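Local coordinates for MsStt7d protein (Micromonas, PDB 4IX3) that probably acts as an ATP-dependent protein kinase, the chain holding the catalytic domain of a homologue of the state transition kinase Stt7, at residues Tyr283-Arg289 / Trp312-Gln316; Thr127-Ala131 / Ala139-Val144; Leu10-Val16 / Met85-Gly91. All blocks are in the same frame, centred on the assembly; numbering follows the deposited sequence.

Contact 1: residues Tyr283-Arg289 / Trp312-Gln316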
loop_
_atom_site.group_PDB
_atom_site.type_symbol
_atom_site.label_atom_id
_atom_site.label_comp_id
_atom_site.label_asym_id
_atom_site.label_seq_id
_atom_site.Cartn_x
_atom_site.Cartn_y
_atom_site.Cartn_z
ATOM N N TYR B 283 -13.135 -1.584 -28.298
ATOM C CA TYR B 283 -14.008 -2.137 -27.252
ATOM C C TYR B 283 -15.276 -2.780 -27.813
ATOM O O TYR B 283 -16.386 -2.583 -27.287
ATOM C CB TYR B 283 -14.421 -1.042 -26.262
ATOM C CG TYR B 283 -13.255 -0.285 -25.691
ATOM C CD1 TYR B 283 -12.566 -0.751 -24.562
ATOM C CD2 TYR B 283 -12.853 0.923 -26.278
ATOM C CE1 TYR B 283 -11.501 0.008 -24.051
ATOM C CE2 TYR B 283 -11.812 1.664 -25.771
ATOM C CZ TYR B 283 -11.129 1.206 -24.666
ATOM O OH TYR B 283 -10.096 1.967 -24.188
ATOM N N ASP B 284 -15.076 -3.584 -28.854
ATOM C CA ASP B 284 -16.151 -4.149 -29.647
ATOM C C ASP B 284 -15.861 -5.644 -29.643
ATOM O O ASP B 284 -14.890 -6.136 -30.252
ATOM C CB ASP B 284 -16.108 -3.549 -31.066
ATOM C CG ASP B 284 -17.174 -4.110 -31.998
ATOM O OD1 ASP B 284 -17.633 -5.254 -31.827
ATOM O OD2 ASP B 284 -17.488 -3.421 -32.991
ATOM N N VAL B 285 -16.673 -6.359 -28.883
ATOM C CA VAL B 285 -16.507 -7.785 -28.714
ATOM C C VAL B 285 -16.602 -8.562 -30.054
ATOM O O VAL B 285 -15.851 -9.501 -30.295
ATOM C CB VAL B 285 -17.530 -8.225 -27.642
ATOM C CG1 VAL B 285 -17.960 -9.666 -27.768
ATOM C CG2 VAL B 285 -17.078 -7.892 -26.233
ATOM N N ASN B 286 -17.514 -8.171 -30.945
ATOM C CA ASN B 286 -17.638 -8.837 -32.245
ATOM C C ASN B 286 -16.461 -8.577 -33.154
ATOM O O ASN B 286 -15.995 -9.488 -33.846
ATOM C CB ASN B 286 -18.962 -8.472 -32.899
ATOM C CG ASN B 286 -20.137 -9.104 -32.169
ATOM O OD1 ASN B 286 -19.978 -10.081 -31.423
ATOM N ND2 ASN B 286 -21.319 -8.555 -32.374
ATOM N N ALA B 287 -15.866 -7.398 -32.986
ATOM C CA ALA B 287 -14.626 -7.094 -33.699
ATOM C C ALA B 287 -13.454 -7.895 -33.136
ATOM O O ALA B 287 -12.620 -8.403 -33.887
ATOM C CB ALA B 287 -14.353 -5.614 -33.702
ATOM N N PHE B 288 -13.451 -8.108 -31.822
ATOM C CA PHE B 288 -12.454 -8.996 -31.258
ATOM C C PHE B 288 -12.574 -10.407 -31.830
ATOM O O PHE B 288 -11.565 -11.006 -32.247
ATOM C CB PHE B 288 -12.528 -9.041 -29.725
ATOM C CG PHE B 288 -11.611 -10.078 -29.144
ATOM C CD1 PHE B 288 -10.295 -9.752 -28.808
ATOM C CD2 PHE B 288 -12.042 -11.391 -28.957
ATOM C CE1 PHE B 288 -9.433 -10.713 -28.326
ATOM C CE2 PHE B 288 -11.159 -12.354 -28.489
ATOM C CZ PHE B 288 -9.849 -12.018 -28.199
ATOM N N ARG B 289 -13.803 -10.934 -31.827
ATOM C CA ARG B 289 -14.059 -12.282 -32.341
ATOM C C ARG B 289 -13.656 -12.411 -33.809
ATOM O O ARG B 289 -12.986 -13.379 -34.169
ATOM C CB ARG B 289 -15.524 -12.697 -32.117
ATOM C CG ARG B 289 -15.887 -12.705 -30.643
ATOM C CD ARG B 289 -17.385 -12.513 -30.529
ATOM N NE ARG B 289 -18.084 -13.757 -30.836
ATOM C CZ ARG B 289 -19.407 -13.888 -30.824
ATOM N NH1 ARG B 289 -20.202 -12.838 -30.604
ATOM N NH2 ARG B 289 -19.929 -15.087 -30.990
ATOM N N TRP B 312 -20.505 -13.699 -24.694
ATOM C CA TRP B 312 -19.893 -12.547 -25.357
ATOM C C TRP B 312 -20.775 -11.327 -25.239
ATOM O O TRP B 312 -20.265 -10.202 -25.053
ATOM C CB TRP B 312 -19.644 -12.814 -26.837
ATOM C CG TRP B 312 -18.503 -13.747 -27.101
ATOM C CD1 TRP B 312 -18.546 -14.982 -27.716
ATOM C CD2 TRP B 312 -17.085 -13.456 -26.880
ATOM N NE1 TRP B 312 -17.278 -15.460 -27.911
ATOM C CE2 TRP B 312 -16.352 -14.616 -27.377
ATOM C CE3 TRP B 312 -16.388 -12.397 -26.303
ATOM C CZ2 TRP B 312 -14.964 -14.693 -27.309
ATOM C CZ3 TRP B 312 -14.993 -12.478 -26.259
ATOM C CH2 TRP B 312 -14.295 -13.598 -26.751
ATOM N N ASP B 313 -22.081 -11.470 -25.475
ATOM C CA ASP B 313 -22.944 -10.325 -25.450
ATOM C C ASP B 313 -22.957 -9.710 -24.049
ATOM O O ASP B 313 -22.973 -8.493 -23.922
ATOM C CB ASP B 313 -24.388 -10.667 -25.874
ATOM C CG ASP B 313 -25.204 -9.401 -26.105
ATOM O OD1 ASP B 313 -26.046 -9.062 -25.249
ATOM O OD2 ASP B 313 -24.957 -8.677 -27.110
ATOM N N LEU B 314 -23.008 -10.534 -23.005
ATOM C CA LEU B 314 -23.069 -9.982 -21.638
ATOM C C LEU B 314 -21.762 -9.274 -21.290
ATOM O O LEU B 314 -21.750 -8.201 -20.681
ATOM C CB LEU B 314 -23.363 -11.095 -20.618
ATOM C CG LEU B 314 -23.358 -10.647 -19.154
ATOM C CD1 LEU B 314 -24.269 -9.448 -18.877
ATOM C CD2 LEU B 314 -23.662 -11.833 -18.232
ATOM N N CYS B 315 -20.648 -9.866 -21.670
ATOM C CA CYS B 315 -19.355 -9.179 -21.553
ATOM C C CYS B 315 -19.403 -7.833 -22.267
ATOM O O CYS B 315 -18.965 -6.833 -21.713
ATOM C CB CYS B 315 -18.185 -10.007 -22.101
ATOM S SG CYS B 315 -17.691 -11.377 -21.049
ATOM N N GLN B 316 -19.913 -7.775 -23.501
ATOM C CA GLN B 316 -20.004 -6.509 -24.223
ATOM C C GLN B 316 -20.833 -5.494 -23.421
ATOM O O GLN B 316 -20.475 -4.311 -23.307
ATOM C CB GLN B 316 -20.640 -6.684 -25.613
ATOM C CG GLN B 316 -20.833 -5.345 -26.344
ATOM C CD GLN B 316 -19.500 -4.724 -26.697
ATOM O OE1 GLN B 316 -18.892 -3.973 -25.914
ATOM N NE2 GLN B 316 -19.009 -5.067 -27.872
#
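This is a helix-against-helix contact in the helical C-lobe of the kinase domain, between the start of helix 285-291 and the later turns of helix 302-318. The segments 285-289 and 312-316 run at 131° to each other, their axes 10.5 Å apart at the closest. Trp312 carries most of it. The guanidinium of Arg289 lies flat on one face of the indole, planes 18° apart and centres 3.9 Å apart, a cation-pi stack. Arg289 CD sits almost straight above the five-membered ring, 3.7 Å from its centroid, a CH-pi contact. The bend at chi3 (77°) lays the end of the arginine along the ring. Arg289 NH1 also donates to Asn286 OD1 at 2.9 Å, a bent bond that limits the turning of the guanidinium. Without this side chain, as with an alanine here, the indole would probably lose the cover on that face and Asn286 OD1 its donor. In the kinase fold this is the mainly helical lobe, and the pair lies far from the centre of the chain. Val285 CG1 presses on Trp312 CE3 at 3.5 Å. Phe288 CE2 reaches Trp312 CH2 at 3.8 Å, the rings meeting obliquely. Phe274 of helix 268-280 touches both Phe288 and Trp312, and Trp312 NE1 is hydrogen-bonded to Asp305. Asp284 is the N-cap of the helix: its OD1 accepts from Ala287 N at 3.0 Å, from above the carboxylate plane. Beside this helix start, the aliphatic part of Gln316 packs along Val285, with CB 3.8 Å from Val285 CG2.

Contact 2: residues Thr127-Ala131 / Ala139-Val144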
loop_
_atom_site.group_PDB
_atom_site.type_symbol
_atom_site.label_atom_id
_atom_site.label_comp_id
_atom_site.label_asym_id
_atom_site.label_seq_id
_atom_site.Cartn_x
_atom_site.Cartn_y
_atom_site.Cartn_z
ATOM N N THR B 127 -11.000 -25.056 -12.771
ATOM C CA THR B 127 -12.465 -24.996 -12.728
ATOM C C THR B 127 -13.064 -26.046 -11.796
ATOM O O THR B 127 -14.053 -25.742 -11.110
ATOM C CB THR B 127 -13.034 -25.145 -14.136
ATOM O OG1 THR B 127 -12.611 -23.987 -14.865
ATOM C CG2 THR B 127 -14.562 -25.283 -14.116
ATOM N N ALA B 128 -12.478 -27.232 -11.705
ATOM C CA ALA B 128 -12.976 -28.253 -10.777
ATOM C C ALA B 128 -12.970 -27.875 -9.285
ATOM O O ALA B 128 -14.030 -27.900 -8.662
ATOM C CB ALA B 128 -12.357 -29.614 -11.015
ATOM N N PRO B 129 -11.817 -27.449 -8.737
ATOM C CA PRO B 129 -11.835 -27.068 -7.313
ATOM C C PRO B 129 -12.673 -25.796 -7.102
ATOM O O PRO B 129 -13.354 -25.686 -6.072
ATOM C CB PRO B 129 -10.361 -26.823 -6.984
ATOM C CG PRO B 129 -9.668 -26.706 -8.288
ATOM C CD PRO B 129 -10.440 -27.594 -9.243
ATOM N N LEU B 130 -12.771 -24.897 -8.094
ATOM C CA LEU B 130 -13.618 -23.723 -7.979
ATOM C C LEU B 130 -15.099 -24.149 -7.882
ATOM O O LEU B 130 -15.818 -23.720 -6.971
ATOM C CB LEU B 130 -13.357 -22.764 -9.155
ATOM C CG LEU B 130 -14.318 -21.576 -9.253
ATOM C CD1 LEU B 130 -14.219 -20.692 -8.024
ATOM C CD2 LEU B 130 -14.074 -20.822 -10.584
ATOM N N ALA B 131 -15.540 -25.010 -8.797
ATOM C CA ALA B 131 -16.906 -25.511 -8.798
ATOM C C ALA B 131 -17.238 -26.234 -7.506
ATOM O O ALA B 131 -18.320 -26.037 -6.970
ATOM C CB ALA B 131 -17.098 -26.450 -9.961
ATOM N N ALA B 139 -19.932 -28.278 -13.420
ATOM C CA ALA B 139 -18.508 -28.041 -13.195
ATOM C C ALA B 139 -17.757 -27.815 -14.499
ATOM O O ALA B 139 -16.844 -28.558 -14.857
ATOM C CB ALA B 139 -17.894 -29.199 -12.422
ATOM N N THR B 140 -18.166 -26.765 -15.194
ATOM C CA THR B 140 -17.572 -26.332 -16.464
ATOM C C THR B 140 -17.330 -24.824 -16.390
ATOM O O THR B 140 -17.881 -24.146 -15.514
ATOM C CB THR B 140 -18.465 -26.626 -17.698
ATOM O OG1 THR B 140 -19.714 -25.914 -17.574
ATOM C CG2 THR B 140 -18.747 -28.108 -17.829
ATOM N N GLU B 141 -16.542 -24.278 -17.315
ATOM C CA GLU B 141 -16.356 -22.832 -17.305
ATOM C C GLU B 141 -17.721 -22.142 -17.397
ATOM O O GLU B 141 -17.996 -21.185 -16.641
ATOM C CB GLU B 141 -15.439 -22.333 -18.411
ATOM C CG GLU B 141 -13.963 -22.583 -18.132
ATOM C CD GLU B 141 -13.536 -24.028 -18.299
ATOM O OE1 GLU B 141 -13.827 -24.649 -19.348
ATOM O OE2 GLU B 141 -12.990 -24.594 -17.339
ATOM N N LEU B 142 -18.608 -22.622 -18.287
ATOM C CA LEU B 142 -19.912 -21.992 -18.414
ATOM C C LEU B 142 -20.695 -22.068 -17.105
ATOM O O LEU B 142 -21.296 -21.081 -16.663
ATOM C CB LEU B 142 -20.711 -22.641 -19.545
ATOM C CG LEU B 142 -22.121 -22.090 -19.809
ATOM C CD1 LEU B 142 -22.098 -20.598 -20.074
ATOM C CD2 LEU B 142 -22.707 -22.786 -21.049
ATOM N N GLY B 143 -20.708 -23.242 -16.492
ATOM C CA GLY B 143 -21.448 -23.469 -15.264
ATOM C C GLY B 143 -20.984 -22.567 -14.122
ATOM O O GLY B 143 -21.817 -21.899 -13.479
ATOM N N VAL B 144 -19.668 -22.485 -13.915
ATOM C CA VAL B 144 -19.141 -21.665 -12.818
ATOM C C VAL B 144 -19.354 -20.188 -13.153
ATOM O O VAL B 144 -19.646 -19.383 -12.252
ATOM C CB VAL B 144 -17.685 -21.963 -12.426
ATOM C CG1 VAL B 144 -17.559 -23.381 -11.920
ATOM C CG2 VAL B 144 -16.674 -21.585 -13.497
#
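The backbones come closest where Ala131 faces Ala139, CA to CA 5.3 Å, and they are 6.4 Å apart between the CA atoms of Thr127 and Glu141. The main polar link is a short hydrogen bond. Thr127 OG1 donates to Glu141 OE2 at 2.6 Å, using the anti lone pair of that oxygen. The two side chains cross at about a right angle. Glu141 starts beside the contact, and its bend at chi2 (74°) brings the carboxylate back to the threonine. Thr127 OG1 is also hydrogen-bonded to Arg266, whose positive charge is likely to favour the ionised carboxylate. Thr127 CG2 turns the other way and lies over the backbone, 3.6 Å from Thr140 C. The contact packs two successive helices of the C-lobe of the protein kinase fold side by side. Short helix 127-133 ends, a loop brings the chain back, and long helix 141-161 sets out beside it in much the same direction. Thr140 is the N-cap of the long helix: its OG1 accepts from Gly143 N at 3.0 Å and is also hydrogen-bonded to Asp138. Next to the polar pair the contact is apolar. Ala131 CB sits between Val144 CG1, at 3.7 Å, and Ala139 CB, at 3.8 Å. The other valine branch, CG2, meets Leu130 CD2 at 4.0 Å. Leu130 also packs on Leu122 and Met123 of helix 119-125, so three successive helices are linked here. Glu141 also touches Ala303 of helix 302-318.

Contact 3: residues Leu10-Val16 / Met85-Gly91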
loop_
_atom_site.group_PDB
_atom_site.type_symbol
_atom_site.label_atom_id
_atom_site.label_comp_id
_atom_site.label_asym_id
_atom_site.label_seq_id
_atom_site.Cartn_x
_atom_site.Cartn_y
_atom_site.Cartn_z
ATOM N N LEU B 10 -11.833 5.141 23.850
ATOM C CA LEU B 10 -11.587 4.032 22.936
ATOM C C LEU B 10 -12.881 3.540 22.320
ATOM O O LEU B 10 -13.883 3.376 23.027
ATOM C CB LEU B 10 -10.914 2.866 23.671
ATOM C CG LEU B 10 -9.510 3.263 24.150
ATOM C CD1 LEU B 10 -8.914 2.174 25.026
ATOM C CD2 LEU B 10 -8.549 3.537 23.017
ATOM N N ARG B 11 -12.881 3.268 21.009
ATOM C CA ARG B 11 -14.088 2.742 20.346
ATOM C C ARG B 11 -14.157 1.224 20.532
ATOM O O ARG B 11 -13.162 0.494 20.423
ATOM C CB ARG B 11 -14.007 3.150 18.862
ATOM C CG ARG B 11 -14.240 4.635 18.628
ATOM C CD ARG B 11 -13.790 5.082 17.247
ATOM N NE ARG B 11 -12.343 5.076 17.113
ATOM C CZ ARG B 11 -11.697 5.548 16.052
ATOM N NH1 ARG B 11 -12.406 6.012 15.022
ATOM N NH2 ARG B 11 -10.353 5.598 16.060
ATOM N N ARG B 12 -15.368 0.719 20.793
ATOM C CA ARG B 12 -15.584 -0.698 21.040
ATOM C C ARG B 12 -16.923 -1.126 20.436
ATOM O O ARG B 12 -17.792 -0.300 20.216
ATOM C CB ARG B 12 -15.562 -0.999 22.546
ATOM C CG ARG B 12 -14.194 -0.757 23.206
ATOM C CD ARG B 12 -13.171 -1.749 22.703
ATOM N NE ARG B 12 -11.809 -1.401 23.112
ATOM C CZ ARG B 12 -11.241 -1.789 24.251
ATOM N NH1 ARG B 12 -11.947 -2.467 25.176
ATOM N NH2 ARG B 12 -9.991 -1.441 24.492
ATOM N N THR B 13 -17.073 -2.431 20.267
ATOM C CA THR B 13 -18.343 -3.032 19.847
ATOM C C THR B 13 -18.798 -3.865 21.039
ATOM O O THR B 13 -18.038 -4.676 21.538
ATOM C CB THR B 13 -18.079 -3.955 18.644
ATOM O OG1 THR B 13 -17.857 -3.090 17.525
ATOM C CG2 THR B 13 -19.316 -4.832 18.369
ATOM N N PRO B 14 -20.078 -3.727 21.443
ATOM C CA PRO B 14 -20.599 -4.529 22.553
ATOM C C PRO B 14 -20.444 -6.023 22.299
ATOM O O PRO B 14 -20.739 -6.497 21.193
ATOM C CB PRO B 14 -22.069 -4.102 22.626
ATOM C CG PRO B 14 -22.042 -2.700 22.145
ATOM C CD PRO B 14 -21.018 -2.667 21.040
ATOM N N GLY B 15 -19.874 -6.739 23.262
ATOM C CA GLY B 15 -19.688 -8.177 23.093
ATOM C C GLY B 15 -18.356 -8.564 22.469
ATOM O O GLY B 15 -18.077 -9.769 22.361
ATOM N N VAL B 16 -17.516 -7.583 22.108
ATOM C CA VAL B 16 -16.225 -7.885 21.499
ATOM C C VAL B 16 -15.161 -7.239 22.398
ATOM O O VAL B 16 -14.971 -6.022 22.381
ATOM C CB VAL B 16 -16.122 -7.362 20.054
ATOM C CG1 VAL B 16 -14.752 -7.689 19.461
ATOM C CG2 VAL B 16 -17.228 -8.009 19.234
ATOM N N MET B 85 -18.139 -7.775 11.975
ATOM C CA MET B 85 -18.347 -8.044 13.408
ATOM C C MET B 85 -18.005 -6.845 14.272
ATOM O O MET B 85 -18.260 -6.898 15.479
ATOM C CB MET B 85 -17.491 -9.248 13.817
ATOM C CG MET B 85 -17.923 -10.521 13.083
ATOM S SD MET B 85 -16.904 -11.982 13.424
ATOM C CE MET B 85 -17.433 -12.475 15.069
ATOM N N GLY B 86 -17.630 -5.708 13.691
ATOM C CA GLY B 86 -17.416 -4.476 14.449
ATOM C C GLY B 86 -15.967 -4.067 14.559
ATOM O O GLY B 86 -15.140 -4.433 13.721
ATOM N N CYS B 87 -15.691 -3.230 15.543
ATOM C CA CYS B 87 -14.361 -2.687 15.730
ATOM C C CYS B 87 -13.819 -3.029 17.103
ATOM O O CYS B 87 -14.590 -3.401 17.985
ATOM C CB CYS B 87 -14.353 -1.176 15.495
ATOM S SG CYS B 87 -15.129 -0.233 16.817
ATOM N N ILE B 88 -12.512 -2.839 17.284
ATOM C CA ILE B 88 -11.872 -2.916 18.610
ATOM C C ILE B 88 -10.749 -1.911 18.600
ATOM O O ILE B 88 -9.832 -2.051 17.793
ATOM C CB ILE B 88 -11.272 -4.334 18.912
ATOM C CG1 ILE B 88 -12.179 -5.445 18.392
ATOM C CG2 ILE B 88 -10.995 -4.435 20.432
ATOM C CD1 ILE B 88 -11.819 -5.967 17.003
ATOM N N GLU B 89 -10.763 -0.917 19.470
ATOM C CA GLU B 89 -9.666 0.043 19.558
ATOM C C GLU B 89 -8.864 -0.180 20.829
ATOM O O GLU B 89 -9.428 -0.209 21.866
ATOM C CB GLU B 89 -10.205 1.450 19.466
ATOM C CG GLU B 89 -9.102 2.488 19.255
ATOM C CD GLU B 89 -9.640 3.871 18.979
ATOM O OE1 GLU B 89 -10.736 4.218 19.424
ATOM O OE2 GLU B 89 -8.959 4.610 18.287
ATOM N N LEU B 90 -7.554 -0.362 20.705
ATOM C CA LEU B 90 -6.712 -0.621 21.866
ATOM C C LEU B 90 -5.784 0.554 22.138
ATOM O O LEU B 90 -5.216 1.131 21.209
ATOM C CB LEU B 90 -5.896 -1.900 21.661
ATOM C CG LEU B 90 -6.552 -3.204 22.120
ATOM C CD1 LEU B 90 -6.879 -4.089 20.927
ATOM C CD2 LEU B 90 -5.657 -3.937 23.107
ATOM N N GLY B 91 -5.630 0.909 23.409
ATOM C CA GLY B 91 -4.763 2.038 23.771
ATOM C C GLY B 91 -3.322 1.586 23.864
ATOM O O GLY B 91 -2.939 0.482 23.465
HETATM O O HOH W 1 -14.697 -3.832 20.707
#
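The guanidinium of Arg11 meets the carboxylate of Glu89 at its edge, in its own plane, and that of Arg12 meets Glu89 O edge-on. Here the extended chain ahead of strand 21-23 runs antiparallel alongside strand 84-90 of the kinase N-lobe sheet. Arg11 grips side-on: NE gives to Glu89 OE1 at 2.9 Å and NH2 to Glu89 OE2 at 2.8 Å. The latter is nearly straight, at 177°. Both donors come from above the carboxylate plane, and the planes stand 50° apart. Glu89 OE1 takes a second bond, from Arg11 N, on its anti lone pair. Arg11 NH1 is salt-bridged to Glu64 of helix 59-76, so this arginine ties the leading chain to both strand and helix. Arg12 folds back at chi2 (-67°), and its NE and NH2 reach Glu89 O from the same face of its plane. Val16 CG1 packs on Ile88 CG1 at 3.6 Å, after a type II turn from Thr13 to Val16. Met85 and Gly86 form a classic beta bulge opposite Met110. One water accepts from Thr13 N and donates to Val16 O and Cys87 O, while Thr13 OG1 accepts from Cys87 N at 2.9 Å.

How the contacts relate
Contact 3 comes first along the chain, then contact 2, then contact 1. Contact 3 belongs to the N-lobe, where the chain ahead of the first strand packs beside strand 84-90 of the antiparallel sheet. Contacts 1 and 2 are both in the helical C-lobe, with centres about 22 Å apart and nearest atoms about 8 Å apart. Helix 302-318 connects them: its later turns form one side of contact 1, and its earlier part touches Glu141 and Leu142 of contact 2. Centre to centre, contact 3 is about 48 Å from contact 1 and about 40 Å from contact 2. Contact 3 thus serves one lobe, contacts 1 and 2 the other, with the nucleotide cleft between.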